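Local coordinates for protein argonaute (Aquifex aeolicus, PDB 1YVU), which uses short single-stranded DNA guides to bind complementary target RNA and cleaves it in a reaction that depends on divalent metal ions, at residues 317-329 with 483-495. Sequence-based numbering, arbitrary orientation.
Sequences NFKDTVLDAKGKN and NIPYKLKEIEGKV
Leu323 exchanges two backbone bonds with Lys487: its N donates to Lys487 O at 2.8 Å, and Lys487 N donates back to Leu323 O at 3.0 Å. With Lys319 and Lys489 it gives up the most surface in this contact, and the side chains of all three meet the other segment mainly with carbon atoms. Leu323 turns CG back over its own backbone (chi1 43°), placing CD1 3.8 Å from Lys487 CG. Lys489 crosses the Leu323 side chain at about a right angle, while its N donates to Thr321 O at 2.9 Å with an N-H...O angle of 164°. Farther along, its CD runs beside Thr321 CG2, the two side chains pointing the same way. The pairing is antiparallel, Leu323 with Lys487 being a hydrogen-bonded pair and Val322 with Leu488 a non-hydrogen-bonded one. Strand 322-323 is the middle of a small three-stranded sheet, between 329-330 and 487-488, that joins linker L2 to the PIWI domain. Away from the side chains of Leu323 and Lys487, Val322 CB meets the Tyr486 ring obliquely, 3.6 Å from CD1, and Phe339 of helix 337-342 also touches the valine. Tyr486 OH is hydrogen-bonded to Glu475 OE2, and its ring meets that of Tyr667 with the planes about 50° apart. With an alanine in place of this tyrosine, Val322 would probably face a gap and the Glu475 carboxylate would lose its hydroxyl partner. Beyond the strands, Lys319 applies CB to Glu490 O and CG to Glu492 N, the latter at 3.8 Å, before its chain turns away from the other segment. Its ammonium stays apart from the opposite charge of Glu492, NZ to OE1 being 5.9 Å, and Lys319 O is hydrogen-bonded to Ser661 OG of helix 652-661.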
ATOM      1  N   ASN A 317      16.652  17.941   6.667  1.00 39.18           N
ATOM      2  CA  ASN A 317      15.844  19.066   7.106  1.00 40.61           C
ATOM      3  C   ASN A 317      14.972  19.468   5.944  1.00 41.40           C
ATOM      4  O   ASN A 317      15.283  19.227   4.765  1.00 39.92           O
ATOM      5  CB  ASN A 317      16.684  20.244   7.618  1.00 45.07           C
ATOM      6  CG  ASN A 317      17.295  19.971   8.994  1.00 60.08           C
ATOM      7  OD1 ASN A 317      16.587  19.915  10.004  1.00 56.92           O
ATOM      8  ND2 ASN A 317      18.616  19.786   9.030  1.00 58.30           N
ATOM      9  N   PHE A 318      13.802  19.943   6.308  1.00 36.43           N
ATOM     10  CA  PHE A 318      12.833  20.368   5.340  1.00 34.14           C
ATOM     11  C   PHE A 318      12.251  21.679   5.829  1.00 29.16           C
ATOM     12  O   PHE A 318      12.396  22.003   7.012  1.00 28.50           O
ATOM     13  CB  PHE A 318      11.767  19.280   5.175  1.00 28.39           C
ATOM     14  CG  PHE A 318      11.089  18.868   6.467  1.00 28.78           C
ATOM     15  CD1 PHE A 318       9.872  19.467   6.867  1.00 30.41           C
ATOM     16  CD2 PHE A 318      11.638  17.864   7.277  1.00 28.08           C
ATOM     17  CE1 PHE A 318       9.216  19.068   8.054  1.00 24.60           C
ATOM     18  CE2 PHE A 318      10.984  17.462   8.463  1.00 34.50           C
ATOM     19  CZ  PHE A 318       9.773  18.076   8.845  1.00 26.53           C
ATOM     20  N   LYS A 319      11.587  22.408   4.933  1.00 28.56           N
ATOM     21  CA  LYS A 319      10.965  23.676   5.270  1.00 27.26           C
ATOM     22  C   LYS A 319       9.608  23.444   5.969  1.00 32.41           C
ATOM     23  O   LYS A 319       8.587  23.198   5.330  1.00 37.47           O
ATOM     24  CB  LYS A 319      10.804  24.519   4.019  1.00 24.18           C
ATOM     25  CG  LYS A 319      12.077  24.816   3.242  1.00 27.31           C
ATOM     26  CD  LYS A 319      13.052  25.733   4.000  1.00 40.73           C
ATOM     27  CE  LYS A 319      14.277  26.096   3.128  1.00 48.62           C
ATOM     28  NZ  LYS A 319      15.271  27.042   3.759  1.00 49.49           N
ATOM     29  N   ASP A 320       9.629  23.459   7.296  1.00 34.65           N
ATOM     30  CA  ASP A 320       8.432  23.224   8.107  1.00 33.07           C
ATOM     31  C   ASP A 320       7.688  24.468   8.556  1.00 31.98           C
ATOM     32  O   ASP A 320       6.638  24.376   9.199  1.00 30.12           O
ATOM     33  CB  ASP A 320       8.761  22.364   9.336  1.00 43.28           C
ATOM     34  CG  ASP A 320      10.155  22.623   9.901  1.00 47.41           C
ATOM     35  OD1 ASP A 320      10.736  23.715   9.665  1.00 53.52           O
ATOM     36  OD2 ASP A 320      10.676  21.704  10.571  1.00 53.82           O
ATOM     37  N   THR A 321       8.221  25.626   8.189  1.00 31.68           N
ATOM     38  CA  THR A 321       7.619  26.887   8.575  1.00 26.01           C
ATOM     39  C   THR A 321       6.354  27.168   7.806  1.00 32.51           C
ATOM     40  O   THR A 321       6.330  27.147   6.567  1.00 30.92           O
ATOM     41  CB  THR A 321       8.605  28.068   8.455  1.00 25.58           C
ATOM     42  OG1 THR A 321       9.770  27.786   9.252  1.00 26.62           O
ATOM     43  CG2 THR A 321       7.953  29.364   8.959  1.00 14.14           C
ATOM     44  N   VAL A 322       5.301  27.356   8.592  1.00 32.08           N
ATOM     45  CA  VAL A 322       3.970  27.673   8.113  1.00 32.59           C
ATOM     46  C   VAL A 322       3.544  29.078   8.568  1.00 29.25           C
ATOM     47  O   VAL A 322       4.066  29.607   9.549  1.00 30.43           O
ATOM     48  CB  VAL A 322       2.951  26.629   8.626  1.00 29.00           C
ATOM     49  CG1 VAL A 322       3.395  25.207   8.255  1.00 26.57           C
ATOM     50  CG2 VAL A 322       2.697  26.780  10.153  1.00 27.15           C
ATOM     51  N   LEU A 323       2.584  29.665   7.866  1.00 31.77           N
ATOM     52  CA  LEU A 323       2.081  30.989   8.211  1.00 38.43           C
ATOM     53  C   LEU A 323       0.585  31.163   7.971  1.00 36.64           C
ATOM     54  O   LEU A 323       0.018  30.488   7.122  1.00 32.28           O
ATOM     55  CB  LEU A 323       2.885  32.094   7.498  1.00 33.28           C
ATOM     56  CG  LEU A 323       3.349  32.100   6.031  1.00 31.95           C
ATOM     57  CD1 LEU A 323       2.217  31.960   5.010  1.00 29.56           C
ATOM     58  CD2 LEU A 323       4.112  33.404   5.800  1.00 33.12           C
ATOM     59  N   ASP A 324      -0.038  32.073   8.717  1.00 39.85           N
ATOM     60  CA  ASP A 324      -1.470  32.357   8.576  1.00 44.83           C
ATOM     61  C   ASP A 324      -1.762  33.527   7.599  1.00 49.44           C
ATOM     62  O   ASP A 324      -0.872  33.931   6.834  1.00 53.30           O
ATOM     63  CB  ASP A 324      -2.126  32.553   9.956  1.00 40.16           C
ATOM     64  CG  ASP A 324      -1.791  33.886  10.616  1.00 39.72           C
ATOM     65  OD1 ASP A 324      -0.741  34.506  10.340  1.00 39.41           O
ATOM     66  OD2 ASP A 324      -2.607  34.312  11.438  1.00 38.88           O
ATOM     67  N   ALA A 325      -3.009  34.024   7.590  1.00 47.59           N
ATOM     68  CA  ALA A 325      -3.433  35.113   6.699  1.00 48.50           C
ATOM     69  C   ALA A 325      -2.829  36.449   7.042  1.00 49.35           C
ATOM     70  O   ALA A 325      -2.751  37.331   6.184  1.00 51.84           O
ATOM     71  CB  ALA A 325      -4.917  35.222   6.664  1.00 52.32           C
ATOM     72  N   LYS A 326      -2.438  36.602   8.305  1.00 58.43           N
ATOM     73  CA  LYS A 326      -1.799  37.830   8.753  1.00 62.84           C
ATOM     74  C   LYS A 326      -0.278  37.708   8.535  1.00 60.68           C
ATOM     75  O   LYS A 326       0.439  38.714   8.352  1.00 62.01           O
ATOM     76  CB  LYS A 326      -2.156  38.154  10.208  1.00 63.91           C
ATOM     77  CG  LYS A 326      -2.666  39.590  10.334  1.00 68.00           C
ATOM     78  CD  LYS A 326      -2.733  40.128  11.749  1.00 66.31           C
ATOM     79  CE  LYS A 326      -2.918  41.643  11.732  1.00 65.74           C
ATOM     80  NZ  LYS A 326      -2.931  42.170  13.118  1.00 66.40           N
ATOM     81  N   GLY A 327       0.177  36.459   8.476  1.00 56.82           N
ATOM     82  CA  GLY A 327       1.574  36.185   8.242  1.00 51.45           C
ATOM     83  C   GLY A 327       2.386  35.850   9.465  1.00 51.46           C
ATOM     84  O   GLY A 327       3.568  36.177   9.481  1.00 50.83           O
ATOM     85  N   LYS A 328       1.780  35.220  10.477  1.00 49.16           N
ATOM     86  CA  LYS A 328       2.521  34.832  11.685  1.00 54.54           C
ATOM     87  C   LYS A 328       3.313  33.554  11.403  1.00 52.81           C
ATOM     88  O   LYS A 328       2.756  32.571  10.945  1.00 45.94           O
ATOM     89  CB  LYS A 328       1.586  34.659  12.892  1.00 62.92           C
ATOM     90  CG  LYS A 328       1.408  35.931  13.745  1.00 74.07           C
ATOM     91  CD  LYS A 328       0.344  35.761  14.839  1.00 73.46           C
ATOM     92  CE  LYS A 328      -0.078  37.123  15.431  1.00 88.84           C
ATOM     93  NZ  LYS A 328      -1.357  37.079  16.232  1.00 87.19           N
ATOM     94  N   ASN A 329       4.623  33.607  11.634  1.00 52.91           N
ATOM     95  CA  ASN A 329       5.511  32.483  11.370  1.00 55.05           C
ATOM     96  C   ASN A 329       5.825  31.708  12.616  1.00 56.93           C
ATOM     97  O   ASN A 329       6.007  32.299  13.679  1.00 62.66           O
ATOM     98  CB  ASN A 329       6.873  32.950  10.825  1.00 56.41           C
ATOM     99  CG  ASN A 329       6.794  34.215   9.984  1.00 66.61           C
ATOM    100  OD1 ASN A 329       5.831  34.428   9.247  1.00 72.60           O
ATOM    101  ND2 ASN A 329       7.834  35.053  10.073  1.00 70.58           N
ATOM    102  N   ASN A 483     -11.029  26.985   4.358  1.00 27.29           N
ATOM    103  CA  ASN A 483     -10.612  28.080   5.221  1.00 23.91           C
ATOM    104  C   ASN A 483      -9.390  27.606   6.008  1.00 25.01           C
ATOM    105  O   ASN A 483      -9.371  27.602   7.237  1.00 19.99           O
ATOM    106  CB  ASN A 483     -11.777  28.480   6.130  1.00 26.34           C
ATOM    107  CG  ASN A 483     -13.102  28.655   5.360  1.00 26.39           C
ATOM    108  OD1 ASN A 483     -13.308  29.652   4.687  1.00 36.67           O
ATOM    109  ND2 ASN A 483     -13.982  27.676   5.453  1.00 26.89           N
ATOM    110  N   ILE A 484      -8.363  27.208   5.252  1.00 22.33           N
ATOM    111  CA  ILE A 484      -7.104  26.681   5.767  1.00 23.09           C
ATOM    112  C   ILE A 484      -6.425  27.564   6.835  1.00 25.20           C
ATOM    113  O   ILE A 484      -6.251  28.773   6.645  1.00 26.52           O
ATOM    114  CB  ILE A 484      -6.127  26.297   4.606  1.00 23.37           C
ATOM    115  CG1 ILE A 484      -5.784  27.504   3.729  1.00 23.88           C
ATOM    116  CG2 ILE A 484      -6.735  25.157   3.764  1.00 17.60           C
ATOM    117  CD1 ILE A 484      -4.438  27.385   3.035  1.00 13.79           C
ATOM    118  N   PRO A 485      -6.054  26.968   7.983  1.00 27.28           N
ATOM    119  CA  PRO A 485      -5.408  27.710   9.076  1.00 30.20           C
ATOM    120  C   PRO A 485      -4.074  28.369   8.772  1.00 26.26           C
ATOM    121  O   PRO A 485      -3.761  29.465   9.268  1.00 24.62           O
ATOM    122  CB  PRO A 485      -5.267  26.649  10.170  1.00 28.25           C
ATOM    123  CG  PRO A 485      -5.225  25.361   9.403  1.00 33.29           C
ATOM    124  CD  PRO A 485      -6.232  25.551   8.349  1.00 26.90           C
ATOM    125  N   TYR A 486      -3.317  27.695   7.927  1.00 21.78           N
ATOM    126  CA  TYR A 486      -2.000  28.137   7.550  1.00 22.40           C
ATOM    127  C   TYR A 486      -1.591  27.483   6.246  1.00 26.94           C
ATOM    128  O   TYR A 486      -2.274  26.564   5.762  1.00 23.40           O
ATOM    129  CB  TYR A 486      -0.996  27.756   8.664  1.00 20.57           C
ATOM    130  CG  TYR A 486      -1.040  26.296   9.105  1.00 15.14           C
ATOM    131  CD1 TYR A 486      -0.379  25.295   8.376  1.00 18.45           C
ATOM    132  CD2 TYR A 486      -1.783  25.899  10.208  1.00 15.37           C
ATOM    133  CE1 TYR A 486      -0.460  23.941   8.731  1.00 22.25           C
ATOM    134  CE2 TYR A 486      -1.884  24.528  10.580  1.00 14.34           C
ATOM    135  CZ  TYR A 486      -1.225  23.562   9.830  1.00 16.71           C
ATOM    136  OH  TYR A 486      -1.355  22.224  10.125  1.00 26.89           O
ATOM    137  N   LYS A 487      -0.449  27.921   5.721  1.00 25.66           N
ATOM    138  CA  LYS A 487       0.153  27.363   4.507  1.00 24.14           C
ATOM    139  C   LYS A 487       1.631  27.552   4.701  1.00 24.37           C
ATOM    140  O   LYS A 487       2.040  28.415   5.474  1.00 28.04           O
ATOM    141  CB  LYS A 487      -0.319  28.039   3.209  1.00 26.72           C
ATOM    142  CG  LYS A 487       0.106  29.489   2.992  1.00 32.00           C
ATOM    143  CD  LYS A 487      -0.473  30.042   1.705  1.00 29.88           C
ATOM    144  CE  LYS A 487       0.034  31.445   1.453  1.00 35.27           C
ATOM    145  NZ  LYS A 487      -0.331  31.887   0.087  1.00 43.15           N
ATOM    146  N   LEU A 488       2.421  26.738   4.007  1.00 27.22           N
ATOM    147  CA  LEU A 488       3.875  26.779   4.076  1.00 28.11           C
ATOM    148  C   LEU A 488       4.407  28.109   3.550  1.00 35.46           C
ATOM    149  O   LEU A 488       3.770  28.747   2.704  1.00 35.55           O
ATOM    150  CB  LEU A 488       4.473  25.608   3.285  1.00 22.81           C
ATOM    151  CG  LEU A 488       4.232  24.202   3.822  1.00 20.99           C
ATOM    152  CD1 LEU A 488       4.162  23.217   2.688  1.00 15.68           C
ATOM    153  CD2 LEU A 488       5.321  23.817   4.826  1.00 22.36           C
ATOM    154  N   LYS A 489       5.517  28.551   4.133  1.00 37.70           N
ATOM    155  CA  LYS A 489       6.164  29.802   3.774  1.00 33.23           C
ATOM    156  C   LYS A 489       7.087  29.594   2.591  1.00 36.74           C
ATOM    157  O   LYS A 489       7.151  30.425   1.705  1.00 37.40           O
ATOM    158  CB  LYS A 489       6.970  30.295   4.969  1.00 41.97           C
ATOM    159  CG  LYS A 489       7.874  31.493   4.719  1.00 43.48           C
ATOM    160  CD  LYS A 489       8.849  31.593   5.846  1.00 41.47           C
ATOM    161  CE  LYS A 489       9.797  32.713   5.647  1.00 44.57           C
ATOM    162  NZ  LYS A 489       9.805  33.558   6.884  1.00 51.51           N
ATOM    163  N   GLU A 490       7.830  28.497   2.613  1.00 36.62           N
ATOM    164  CA  GLU A 490       8.770  28.199   1.555  1.00 38.62           C
ATOM    165  C   GLU A 490       8.835  26.686   1.431  1.00 40.42           C
ATOM    166  O   GLU A 490       8.652  26.002   2.438  1.00 48.03           O
ATOM    167  CB  GLU A 490      10.150  28.755   1.971  1.00 37.45           C
ATOM    168  CG  GLU A 490      11.248  28.767   0.888  1.00 50.78           C
ATOM    169  CD  GLU A 490      10.882  29.594  -0.362  1.00 62.82           C
ATOM    170  OE1 GLU A 490      10.515  30.789  -0.214  1.00 62.85           O
ATOM    171  OE2 GLU A 490      10.949  29.047  -1.492  1.00 61.36           O
ATOM    172  N   ILE A 491       8.876  26.163   0.202  1.00 37.16           N
ATOM    173  CA  ILE A 491       9.071  24.725  -0.015  1.00 30.44           C
ATOM    174  C   ILE A 491      10.377  24.758  -0.768  1.00 34.91           C
ATOM    175  O   ILE A 491      10.509  25.534  -1.726  1.00 34.65           O
ATOM    176  CB  ILE A 491       8.020  24.056  -0.922  1.00 31.06           C
ATOM    177  CG1 ILE A 491       6.735  23.809  -0.143  1.00 26.25           C
ATOM    178  CG2 ILE A 491       8.526  22.697  -1.449  1.00 27.13           C
ATOM    179  CD1 ILE A 491       5.577  23.287  -0.988  1.00 18.74           C
ATOM    180  N   GLU A 492      11.314  23.899  -0.369  1.00 35.41           N
ATOM    181  CA  GLU A 492      12.629  23.833  -0.998  1.00 42.43           C
ATOM    182  C   GLU A 492      12.569  23.414  -2.463  1.00 43.16           C
ATOM    183  O   GLU A 492      12.002  22.357  -2.755  1.00 46.84           O
ATOM    184  CB  GLU A 492      13.541  22.857  -0.233  1.00 41.76           C
ATOM    185  CG  GLU A 492      15.033  22.869  -0.672  1.00 38.28           C
ATOM    186  CD  GLU A 492      15.908  21.889   0.100  1.00 46.99           C
ATOM    187  OE1 GLU A 492      15.671  21.722   1.322  1.00 53.21           O
ATOM    188  OE2 GLU A 492      16.839  21.293  -0.511  1.00 44.13           O
ATOM    189  N   GLY A 493      12.961  24.315  -3.372  1.00 37.91           N
ATOM    190  CA  GLY A 493      13.035  23.908  -4.755  1.00 32.37           C
ATOM    191  C   GLY A 493      12.474  24.493  -6.021  1.00 35.13           C
ATOM    192  O   GLY A 493      12.611  23.810  -7.045  1.00 37.45           O
ATOM    193  N   LYS A 494      11.879  25.683  -6.020  1.00 36.58           N
ATOM    194  CA  LYS A 494      11.318  26.285  -7.268  1.00 39.89           C
ATOM    195  C   LYS A 494      10.643  25.282  -8.239  1.00 37.52           C
ATOM    196  O   LYS A 494      11.235  24.803  -9.216  1.00 35.53           O
ATOM    197  CB  LYS A 494      12.373  27.104  -8.023  1.00 41.54           C
ATOM    198  CG  LYS A 494      12.876  28.318  -7.298  1.00 50.58           C
ATOM    199  CD  LYS A 494      14.121  28.819  -7.991  1.00 60.92           C
ATOM    200  CE  LYS A 494      14.943  29.723  -7.070  1.00 68.17           C
ATOM    201  NZ  LYS A 494      16.209  30.259  -7.693  1.00 69.05           N
ATOM    202  N   VAL A 495       9.473  24.838  -7.817  1.00 27.33           N
ATOM    203  CA  VAL A 495       8.660  23.903  -8.553  1.00 22.44           C
ATOM    204  C   VAL A 495       7.377  24.676  -8.707  1.00 22.76           C
ATOM    205  O   VAL A 495       6.915  25.261  -7.740  1.00 23.03           O
ATOM    206  CB  VAL A 495       8.386  22.665  -7.695  1.00 26.36           C
ATOM    207  CG1 VAL A 495       7.263  21.806  -8.305  1.00 25.15           C
ATOM    208  CG2 VAL A 495       9.671  21.869  -7.473  1.00 25.67           C
TER